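Local coordinates for protein histidine acid phosphatase (Hafnia alvei, PDB 4ARU) that belongs to branch 2 of the histidine phosphatase superfamily, the histidine acid phosphatases, a family of enzymes with an alpha/beta core and added helices, at residues A[54-59]-A[363-368]; A[64-69]-A[367-372]; A[140-145]-A[264-269]. One frame throughout, in Å; residues are numbered along the deposited sequence. Where two conformers were deposited one is given.

Contact 1: A[54-59]-A[363-368]; sequences EHLISL and HDQAPL
L59 sets its CD1 methyl against the carbonyl oxygens of Q365 and A366, with CD1 3.5 Å from A366 O. The leucine chain is straight beyond CG (chi2 178°), which carries CD1 outward from helix 51-70. Q365 follows helix 359-363 and closes it with a Schellman motif. Its phi is positive, and two bonds run back into the last turn. Contact 1 thus sets this helix end, and the loop after it, against the flank of helix 51-70.

L56, one turn earlier on the helix, meets Q365 as well. Its CD2 is 3.8 Å from Q365 CA and also touches CG, and the two side chains cross at about a right angle. L56 also touches L362 of helix 359-363.

H55 takes the far end of the glutamine. Its CG is anti to the backbone N (chi1 175°), and the ring is carried toward Q365. Q365 OE1 comes to the edge of the imidazole near its plane, 3.2 Å from H55 CD2. The ring and the amide are nearly perpendicular, with their planes 81° apart. L59 CG lies over one face of the same ring, offset toward the rim.

L368 closes the other end with CD1 3.8 Å from L59 O. Its side chain also packs on M60 and F63 of helix 51-70.

Two waters bridge the segments. One lies in the H55 ring plane, 2.8 Å from NE2, and donates to Q365 O. The other joins backbone atoms: it lies 2.8 Å from L59 O and accepts from L368 N at 3.1 Å.

Contact 2: A[64-69]-A[367-372]; sequences YRERFQ and PLTLQH
The ST motif at T369 shapes a tight turn, and E66 of helix 51-70 grips that turn at L370. In the motif, T369 OG1 accepts from H372 N at 2.9 Å. T369 N also bonds to H372 O, so the turn is tied at both ends.

The amide of L370 faces the helix. L370 N donates to E66 OE1 at 2.9 Å, and the bond is nearly straight, with an N-H...O angle of 167°. The N-H comes from above the carboxylate plane, 54° out of it. The E66 chain is extended beyond CG, which brings the carboxylate to the loop.

Each carboxylate oxygen has a water as well. One water donates to E66 OE1 and accepts from Q371 N at 3.1 Å. Another lies 2.8 Å from E66 OE2 and equally close to L368 O. OE2 also rests 3.5 Å from T369 CB, where the T369 and E66 side chains lie alongside with the same heading.

The L370 side chain runs antiparallel to that of E66. Its CD2 reaches R67 CA at 4.0 Å, and its side chain goes on to F63 and Q70. The guanidinium of R67 leads away to a salt bridge with E339 on strand 335-342. Helix 51-70 lies between the loop and the sheet: Y64 and F68 pack on strands 9-18 and 335-342, while E66 holds the loop that leads to strand 375-378.

Contact 3: A[140-145]-A[264-269]; sequences SQVHAA and PYIAKH
Q141 covers one face of the Y265 ring. Its CB stands 4.0 Å from the ring centroid of Y265, 28° off the normal, a CH-pi contact. The Q141 chain is extended beyond CG. The amide oxygen stays on that same side of the ring, out beyond its rim, with Q141 OE1 3.3 Å from Y265 CE1. The amide and ring planes are 41° apart. The opposite face of the tyrosine carries H269 CE1, 3.5 Å above the ring plane and offset toward the rim. The imidazole is steadied by its own bond, H269 ND1 to Y265 O, at 2.8 Å. That oxygen lies in the plane of the H269 ring. The tyrosine OH bonds to D138 N, just ahead of helix 139-150.

V142 comes next, at the ring's edge. Its CG2 is 3.8 Å from Y265 CE2, near the ring plane. The other branch, CG1, meets I266 CD1 at 4.2 Å. V142 also touches I201 of strand 198-201.

This is helix-to-helix packing. The local axes of 140-145 and 264-269 approach to 9.5 Å, and their directions differ by 126°. Helix 264-282 begins here, and A267 and K268 further along pack on M316 of helix 307-317. The first turn of this long helix therefore has helix 139-150 on one flank and helix 307-317 on another.

A145 ends the segment. Its CB points at the second helix and touches Y265 CB at 3.6 Å. T263, just before P264, also packs on A145.

How the contacts relate
Contacts 1 and 2 are successive parts of one seam. Helix 51-70 supplies one side of both, and the loop after helix 359-363 supplies the other. They share P367 and L368, and their centres are about 12 Å apart. Contact 3 lies on the opposite side of the chain's centre. Its centre is about 36 Å from that of contact 1 and 39 Å from that of contact 2. The nearest atoms are about 22 and 21 Å apart, so it touches neither. In sequence, both its segments fall between the two sides of the seam. Later in the sequence, after the shared loop and strand 375-378, N380, I381, C384 and Q387 bind a potassium ion.

Contact 1: A[54-59]-A[363-368]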
loop_
_atom_site.group_PDB
_atom_site.type_symbol
_atom_site.label_atom_id
_atom_site.label_comp_id
_atom_site.label_asym_id
_atom_site.label_seq_id
_atom_site.Cartn_x
_atom_site.Cartn_y
_atom_site.Cartn_z
ATOM N N GLU A 54 2.652 12.743 -9.093
ATOM C CA GLU A 54 3.864 12.344 -9.793
ATOM C C GLU A 54 5.091 12.999 -9.227
ATOM O O GLU A 54 6.137 12.356 -9.015
ATOM C CB GLU A 54 3.712 12.645 -11.283
ATOM C CG GLU A 54 2.695 11.784 -11.987
ATOM C CD GLU A 54 2.411 12.274 -13.405
ATOM O OE1 GLU A 54 1.672 13.253 -13.600
ATOM O OE2 GLU A 54 2.953 11.684 -14.373
ATOM N N HIS A 55 5.003 14.291 -8.980
ATOM C CA HIS A 55 6.125 15.044 -8.381
ATOM C C HIS A 55 6.531 14.431 -7.038
ATOM O O HIS A 55 7.695 14.206 -6.751
ATOM C CB HIS A 55 5.774 16.510 -8.247
ATOM C CG HIS A 55 6.823 17.303 -7.543
ATOM N ND1 HIS A 55 8.117 17.438 -8.017
ATOM C CD2 HIS A 55 6.792 17.925 -6.345
ATOM C CE1 HIS A 55 8.816 18.162 -7.152
ATOM N NE2 HIS A 55 8.031 18.478 -6.141
ATOM N N LEU A 56 5.536 14.155 -6.221
ATOM C CA LEU A 56 5.776 13.565 -4.913
ATOM C C LEU A 56 6.436 12.212 -5.006
ATOM O O LEU A 56 7.291 11.904 -4.171
ATOM C CB LEU A 56 4.466 13.546 -4.082
ATOM C CG LEU A 56 3.957 14.900 -3.574
ATOM C CD1 LEU A 56 2.528 14.787 -3.113
ATOM C CD2 LEU A 56 4.838 15.428 -2.457
ATOM N N ILE A 57 6.056 11.374 -5.974
ATOM C CA ILE A 57 6.746 10.116 -6.200
ATOM C C ILE A 57 8.169 10.359 -6.644
ATOM O O ILE A 57 9.081 9.647 -6.180
ATOM C CB ILE A 57 6.007 9.253 -7.226
ATOM C CG1 ILE A 57 4.665 8.805 -6.695
ATOM C CG2 ILE A 57 6.860 8.042 -7.640
ATOM C CD1 ILE A 57 4.687 7.872 -5.490
ATOM N N SER A 58 8.398 11.337 -7.530
ATOM C CA SER A 58 9.780 11.629 -7.942
ATOM C C SER A 58 10.643 12.057 -6.748
ATOM O O SER A 58 11.815 11.705 -6.705
ATOM C CB SER A 58 9.822 12.677 -9.051
ATOM O OG SER A 58 9.633 13.986 -8.553
ATOM N N LEU A 59 10.045 12.760 -5.773
ATOM C CA LEU A 59 10.817 13.152 -4.572
ATOM C C LEU A 59 11.254 11.859 -3.838
ATOM O O LEU A 59 12.408 11.757 -3.371
ATOM C CB LEU A 59 10.015 14.094 -3.638
ATOM C CG LEU A 59 9.720 15.456 -4.209
ATOM C CD1 LEU A 59 8.882 16.257 -3.196
ATOM C CD2 LEU A 59 10.974 16.235 -4.579
ATOM N N HIS A 363 1.998 17.238 2.162
ATOM C CA HIS A 363 1.309 18.505 2.059
ATOM C C HIS A 363 2.228 19.667 1.649
ATOM O O HIS A 363 1.838 20.534 0.870
ATOM C CB HIS A 363 0.665 18.836 3.404
ATOM C CG HIS A 363 -0.214 20.046 3.401
ATOM N ND1 HIS A 363 -1.405 20.139 2.701
ATOM C CD2 HIS A 363 -0.097 21.196 4.082
ATOM C CE1 HIS A 363 -1.949 21.322 2.923
ATOM N NE2 HIS A 363 -1.169 21.991 3.751
ATOM N N ASP A 364 3.456 19.634 2.172
ATOM C CA ASP A 364 4.445 20.648 1.896
ATOM C C ASP A 364 5.333 20.334 0.670
ATOM O O ASP A 364 6.192 21.144 0.324
ATOM C CB ASP A 364 5.320 20.831 3.140
ATOM C CG ASP A 364 4.565 21.430 4.326
ATOM O OD1 ASP A 364 3.513 22.059 4.145
ATOM O OD2 ASP A 364 5.090 21.307 5.467
ATOM N N GLN A 365 5.188 19.139 0.114
ATOM C CA GLN A 365 6.057 18.679 -0.992
ATOM C C GLN A 365 7.543 18.819 -0.622
ATOM O O GLN A 365 8.366 19.395 -1.361
ATOM C CB GLN A 365 5.774 19.400 -2.282
ATOM C CG GLN A 365 4.321 19.370 -2.699
ATOM C CD GLN A 365 4.125 19.949 -4.066
ATOM O OE1 GLN A 365 4.126 19.214 -5.068
ATOM N NE2 GLN A 365 4.006 21.282 -4.133
ATOM N N ALA A 366 7.873 18.313 0.562
ATOM C CA ALA A 366 9.189 18.474 1.107
ATOM C C ALA A 366 10.234 17.737 0.300
ATOM O O ALA A 366 10.068 16.540 0.046
ATOM C CB ALA A 366 9.217 17.993 2.562
ATOM N N PRO A 367 11.349 18.399 -0.068
ATOM C CA PRO A 367 12.504 17.648 -0.583
ATOM C C PRO A 367 12.912 16.572 0.439
ATOM O O PRO A 367 12.889 16.798 1.670
ATOM C CB PRO A 367 13.565 18.716 -0.798
ATOM C CG PRO A 367 12.844 20.025 -0.868
ATOM C CD PRO A 367 11.635 19.818 0.065
ATOM N N LEU A 368 13.282 15.403 -0.054
ATOM C CA LEU A 368 13.670 14.280 0.760
ATOM C C LEU A 368 15.132 13.959 0.474
ATOM O O LEU A 368 15.479 13.649 -0.668
ATOM C CB LEU A 368 12.813 13.092 0.437
ATOM C CG LEU A 368 11.313 13.256 0.541
ATOM C CD1 LEU A 368 10.653 11.989 0.026
ATOM C CD2 LEU A 368 10.839 13.541 1.969
HETATM O O HOH W 1 8.931 19.985 -3.946
HETATM O O HOH W 2 13.758 14.112 -2.851
#

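Contact 2: A[64-69]-A[367-372]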
loop_
_atom_site.group_PDB
_atom_site.type_symbol
_atom_site.label_atom_id
_atom_site.label_comp_id
_atom_site.label_asym_id
_atom_site.label_seq_id
_atom_site.Cartn_x
_atom_site.Cartn_y
_atom_site.Cartn_z
ATOM N N TYR A 64 15.387 7.575 -2.563
ATOM C CA TYR A 64 15.894 6.236 -2.809
ATOM C C TYR A 64 17.266 6.271 -3.474
ATOM O O TYR A 64 18.169 5.500 -3.110
ATOM C CB TYR A 64 14.938 5.402 -3.680
ATOM C CG TYR A 64 13.644 4.961 -3.057
ATOM C CD1 TYR A 64 13.604 4.229 -1.883
ATOM C CD2 TYR A 64 12.440 5.261 -3.681
ATOM C CE1 TYR A 64 12.358 3.849 -1.345
ATOM C CE2 TYR A 64 11.219 4.862 -3.153
ATOM C CZ TYR A 64 11.191 4.200 -1.986
ATOM O OH TYR A 64 9.893 3.829 -1.551
ATOM N N ARG A 65 17.449 7.184 -4.420
ATOM C CA ARG A 65 18.767 7.357 -5.045
ATOM C C ARG A 65 19.835 7.649 -4.002
ATOM O O ARG A 65 20.882 6.988 -3.976
ATOM C CB ARG A 65 18.752 8.438 -6.144
ATOM C CG ARG A 65 20.102 8.685 -6.806
ATOM C CD ARG A 65 20.682 7.365 -7.316
ATOM N NE ARG A 65 21.963 7.477 -8.030
ATOM C CZ ARG A 65 22.098 7.838 -9.312
ATOM N NH1 ARG A 65 21.047 8.133 -10.072
ATOM N NH2 ARG A 65 23.312 7.899 -9.849
ATOM N N GLU A 66 19.574 8.606 -3.107
ATOM C CA GLU A 66 20.569 8.983 -2.116
ATOM C C GLU A 66 20.829 7.810 -1.173
ATOM O O GLU A 66 21.998 7.583 -0.837
ATOM C CB GLU A 66 20.123 10.182 -1.298
ATOM C CG GLU A 66 20.098 11.504 -2.024
ATOM C CD GLU A 66 20.149 12.735 -1.101
ATOM O OE1 GLU A 66 20.662 12.681 0.034
ATOM O OE2 GLU A 66 19.693 13.806 -1.556
ATOM N N ARG A 67 19.788 7.087 -0.752
ATOM C CA ARG A 67 19.944 6.006 0.225
ATOM C C ARG A 67 20.750 4.886 -0.431
ATOM O O ARG A 67 21.725 4.374 0.142
ATOM C CB ARG A 67 18.565 5.488 0.641
ATOM C CG ARG A 67 18.541 4.235 1.522
ATOM C CD ARG A 67 17.070 3.945 1.818
ATOM N NE ARG A 67 16.758 2.681 2.501
ATOM C CZ ARG A 67 16.043 2.560 3.633
ATOM N NH1 ARG A 67 15.534 3.623 4.284
ATOM N NH2 ARG A 67 15.821 1.340 4.120
ATOM N N PHE A 68 20.389 4.506 -1.645
ATOM C CA PHE A 68 21.050 3.356 -2.243
ATOM C C PHE A 68 22.470 3.668 -2.727
ATOM O O PHE A 68 23.332 2.780 -2.752
ATOM C CB PHE A 68 20.188 2.736 -3.342
ATOM C CG PHE A 68 18.825 2.257 -2.842
ATOM C CD1 PHE A 68 18.687 1.613 -1.622
ATOM C CD2 PHE A 68 17.680 2.487 -3.589
ATOM C CE1 PHE A 68 17.417 1.183 -1.154
ATOM C CE2 PHE A 68 16.436 2.071 -3.134
ATOM C CZ PHE A 68 16.304 1.453 -1.913
ATOM N N GLN A 69 22.752 4.909 -3.124
ATOM C CA GLN A 69 24.116 5.335 -3.421
ATOM C C GLN A 69 24.981 5.241 -2.203
ATOM O O GLN A 69 26.123 4.814 -2.258
ATOM C CB GLN A 69 24.148 6.790 -3.850
ATOM C CG GLN A 69 23.828 6.947 -5.298
ATOM C CD GLN A 69 23.598 8.396 -5.670
ATOM O OE1 GLN A 69 23.167 9.209 -4.868
ATOM N NE2 GLN A 69 23.892 8.714 -6.881
ATOM N N PRO A 367 11.349 18.399 -0.068
ATOM C CA PRO A 367 12.504 17.648 -0.583
ATOM C C PRO A 367 12.912 16.572 0.439
ATOM O O PRO A 367 12.889 16.798 1.670
ATOM C CB PRO A 367 13.565 18.716 -0.798
ATOM C CG PRO A 367 12.844 20.025 -0.868
ATOM C CD PRO A 367 11.635 19.818 0.065
ATOM N N LEU A 368 13.282 15.403 -0.054
ATOM C CA LEU A 368 13.670 14.280 0.760
ATOM C C LEU A 368 15.132 13.959 0.474
ATOM O O LEU A 368 15.479 13.649 -0.668
ATOM C CB LEU A 368 12.813 13.092 0.437
ATOM C CG LEU A 368 11.313 13.256 0.541
ATOM C CD1 LEU A 368 10.653 11.989 0.026
ATOM C CD2 LEU A 368 10.839 13.541 1.969
ATOM N N THR A 369 15.972 14.025 1.493
ATOM C CA THR A 369 17.411 13.829 1.323
ATOM C C THR A 369 17.893 12.996 2.513
ATOM O O THR A 369 17.158 12.775 3.445
ATOM C CB THR A 369 18.145 15.181 1.318
ATOM O OG1 THR A 369 18.034 15.768 2.621
ATOM C CG2 THR A 369 17.663 16.161 0.241
ATOM N N LEU A 370 19.157 12.557 2.524
ATOM C CA LEU A 370 19.641 11.853 3.718
ATOM C C LEU A 370 19.617 12.741 4.952
ATOM O O LEU A 370 19.369 12.242 6.062
ATOM C CB LEU A 370 21.022 11.221 3.473
ATOM C CG LEU A 370 20.979 9.988 2.518
ATOM C CD1 LEU A 370 22.325 9.312 2.645
ATOM C CD2 LEU A 370 19.862 9.038 2.810
ATOM N N GLN A 371 19.842 14.032 4.757
ATOM C CA GLN A 371 19.832 15.023 5.863
ATOM C C GLN A 371 18.411 15.299 6.322
ATOM O O GLN A 371 18.220 15.562 7.496
ATOM C CB GLN A 371 20.533 16.351 5.494
ATOM C CG GLN A 371 22.042 16.270 5.238
ATOM C CD GLN A 371 22.893 16.153 6.510
ATOM O OE1 GLN A 371 22.517 15.464 7.478
ATOM N NE2 GLN A 371 24.062 16.816 6.506
ATOM N N HIS A 372 17.443 15.193 5.404
ATOM C CA HIS A 372 16.025 15.465 5.676
ATOM C C HIS A 372 15.202 14.343 5.105
ATOM O O HIS A 372 14.590 14.496 4.048
ATOM C CB HIS A 372 15.618 16.852 5.153
ATOM C CG HIS A 372 16.343 17.947 5.836
ATOM N ND1 HIS A 372 17.489 18.527 5.344
ATOM C CD2 HIS A 372 16.160 18.477 7.069
ATOM C CE1 HIS A 372 17.946 19.405 6.210
ATOM N NE2 HIS A 372 17.148 19.387 7.268
HETATM O O HOH W 3 21.541 14.733 2.267
HETATM O O HOH W 4 17.178 13.790 -2.881
#

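Contact 3: A[140-145]-A[264-269]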
loop_
_atom_site.group_PDB
_atom_site.type_symbol
_atom_site.label_atom_id
_atom_site.label_comp_id
_atom_site.label_asym_id
_atom_site.label_seq_id
_atom_site.Cartn_x
_atom_site.Cartn_y
_atom_site.Cartn_z
ATOM N N SER A 140 -18.027 -18.851 2.329
ATOM C CA SER A 140 -18.203 -19.107 3.760
ATOM C C SER A 140 -16.882 -18.888 4.531
ATOM O O SER A 140 -16.868 -18.353 5.669
ATOM C CB SER A 140 -18.758 -20.502 4.017
ATOM O OG SER A 140 -17.792 -21.490 3.722
ATOM N N GLN A 141 -15.765 -19.272 3.914
ATOM C CA GLN A 141 -14.484 -19.081 4.547
ATOM C C GLN A 141 -14.102 -17.600 4.682
ATOM O O GLN A 141 -13.503 -17.200 5.655
ATOM C CB GLN A 141 -13.405 -19.923 3.858
ATOM C CG GLN A 141 -13.647 -21.404 3.996
ATOM C CD GLN A 141 -12.503 -22.228 3.431
ATOM O OE1 GLN A 141 -11.324 -21.993 3.726
ATOM N NE2 GLN A 141 -12.843 -23.212 2.645
ATOM N N VAL A 142 -14.438 -16.783 3.686
ATOM C CA VAL A 142 -14.231 -15.361 3.792
ATOM C C VAL A 142 -14.972 -14.785 4.991
ATOM O O VAL A 142 -14.420 -14.035 5.778
ATOM C CB VAL A 142 -14.649 -14.601 2.492
ATOM C CG1 VAL A 142 -14.495 -13.116 2.688
ATOM C CG2 VAL A 142 -13.821 -15.150 1.308
ATOM N N HIS A 143 -16.254 -15.095 5.076
ATOM C CA HIS A 143 -17.063 -14.542 6.181
ATOM C C HIS A 143 -16.428 -14.946 7.551
ATOM O O HIS A 143 -16.251 -14.104 8.433
ATOM C CB HIS A 143 -18.484 -15.112 6.100
ATOM C CG HIS A 143 -19.357 -14.481 5.055
ATOM N ND1 HIS A 143 -19.812 -13.183 5.164
ATOM C CD2 HIS A 143 -19.838 -14.947 3.876
ATOM C CE1 HIS A 143 -20.591 -12.902 4.129
ATOM N NE2 HIS A 143 -20.601 -13.942 3.318
ATOM N N ALA A 144 -16.031 -16.212 7.678
ATOM C CA ALA A 144 -15.465 -16.692 8.936
ATOM C C ALA A 144 -14.119 -16.072 9.202
ATOM O O ALA A 144 -13.829 -15.684 10.334
ATOM C CB ALA A 144 -15.361 -18.202 8.933
ATOM N N ALA A 145 -13.298 -15.903 8.169
ATOM C CA ALA A 145 -11.964 -15.342 8.360
ATOM C C ALA A 145 -12.021 -13.867 8.767
ATOM O O ALA A 145 -11.253 -13.404 9.611
ATOM C CB ALA A 145 -11.139 -15.526 7.082
ATOM N N PRO A 264 -5.562 -13.126 7.029
ATOM C CA PRO A 264 -4.672 -14.033 6.286
ATOM C C PRO A 264 -5.340 -14.799 5.119
ATOM O O PRO A 264 -4.759 -14.897 4.056
ATOM C CB PRO A 264 -4.113 -14.947 7.359
ATOM C CG PRO A 264 -3.997 -13.999 8.526
ATOM C CD PRO A 264 -5.273 -13.188 8.489
ATOM N N TYR A 265 -6.546 -15.292 5.311
ATOM C CA TYR A 265 -7.211 -16.038 4.223
ATOM C C TYR A 265 -7.334 -15.194 2.974
ATOM O O TYR A 265 -7.101 -15.641 1.846
ATOM C CB TYR A 265 -8.575 -16.534 4.695
ATOM C CG TYR A 265 -9.303 -17.381 3.682
ATOM C CD1 TYR A 265 -8.953 -18.697 3.464
ATOM C CD2 TYR A 265 -10.309 -16.852 2.917
ATOM C CE1 TYR A 265 -9.625 -19.460 2.531
ATOM C CE2 TYR A 265 -10.977 -17.602 1.986
ATOM C CZ TYR A 265 -10.614 -18.903 1.793
ATOM O OH TYR A 265 -11.277 -19.640 0.837
ATOM N N ILE A 266 -7.727 -13.954 3.139
ATOM C CA ILE A 266 -7.884 -13.066 2.001
ATOM C C ILE A 266 -6.491 -12.691 1.482
ATOM O O ILE A 266 -6.241 -12.695 0.254
ATOM C CB ILE A 266 -8.652 -11.781 2.407
ATOM C CG1 ILE A 266 -10.076 -12.140 2.800
ATOM C CG2 ILE A 266 -8.625 -10.772 1.281
ATOM C CD1 ILE A 266 -10.916 -10.970 3.260
ATOM N N ALA A 267 -5.603 -12.298 2.390
ATOM C CA ALA A 267 -4.292 -11.801 2.029
ATOM C C ALA A 267 -3.522 -12.869 1.193
ATOM O O ALA A 267 -2.898 -12.496 0.218
ATOM C CB ALA A 267 -3.511 -11.512 3.281
ATOM N N LYS A 268 -3.621 -14.140 1.531
ATOM C CA LYS A 268 -2.843 -15.127 0.776
ATOM C C LYS A 268 -3.435 -15.379 -0.593
ATOM O O LYS A 268 -2.688 -15.748 -1.506
ATOM C CB LYS A 268 -2.664 -16.431 1.540
ATOM C CG LYS A 268 -3.919 -17.252 1.623
ATOM C CD LYS A 268 -3.778 -18.368 2.622
ATOM C CE LYS A 268 -4.917 -19.334 2.514
ATOM N NZ LYS A 268 -4.743 -20.565 3.349
ATOM N N HIS A 269 -4.747 -15.193 -0.769
ATOM C CA HIS A 269 -5.350 -15.398 -2.087
ATOM C C HIS A 269 -4.993 -14.239 -2.997
ATOM O O HIS A 269 -4.880 -14.446 -4.208
ATOM C CB HIS A 269 -6.866 -15.600 -2.006
ATOM C CG HIS A 269 -7.261 -16.975 -1.610
ATOM N ND1 HIS A 269 -7.307 -17.403 -0.292
ATOM C CD2 HIS A 269 -7.621 -18.044 -2.357
ATOM C CE1 HIS A 269 -7.641 -18.676 -0.256
ATOM N NE2 HIS A 269 -7.885 -19.079 -1.489
#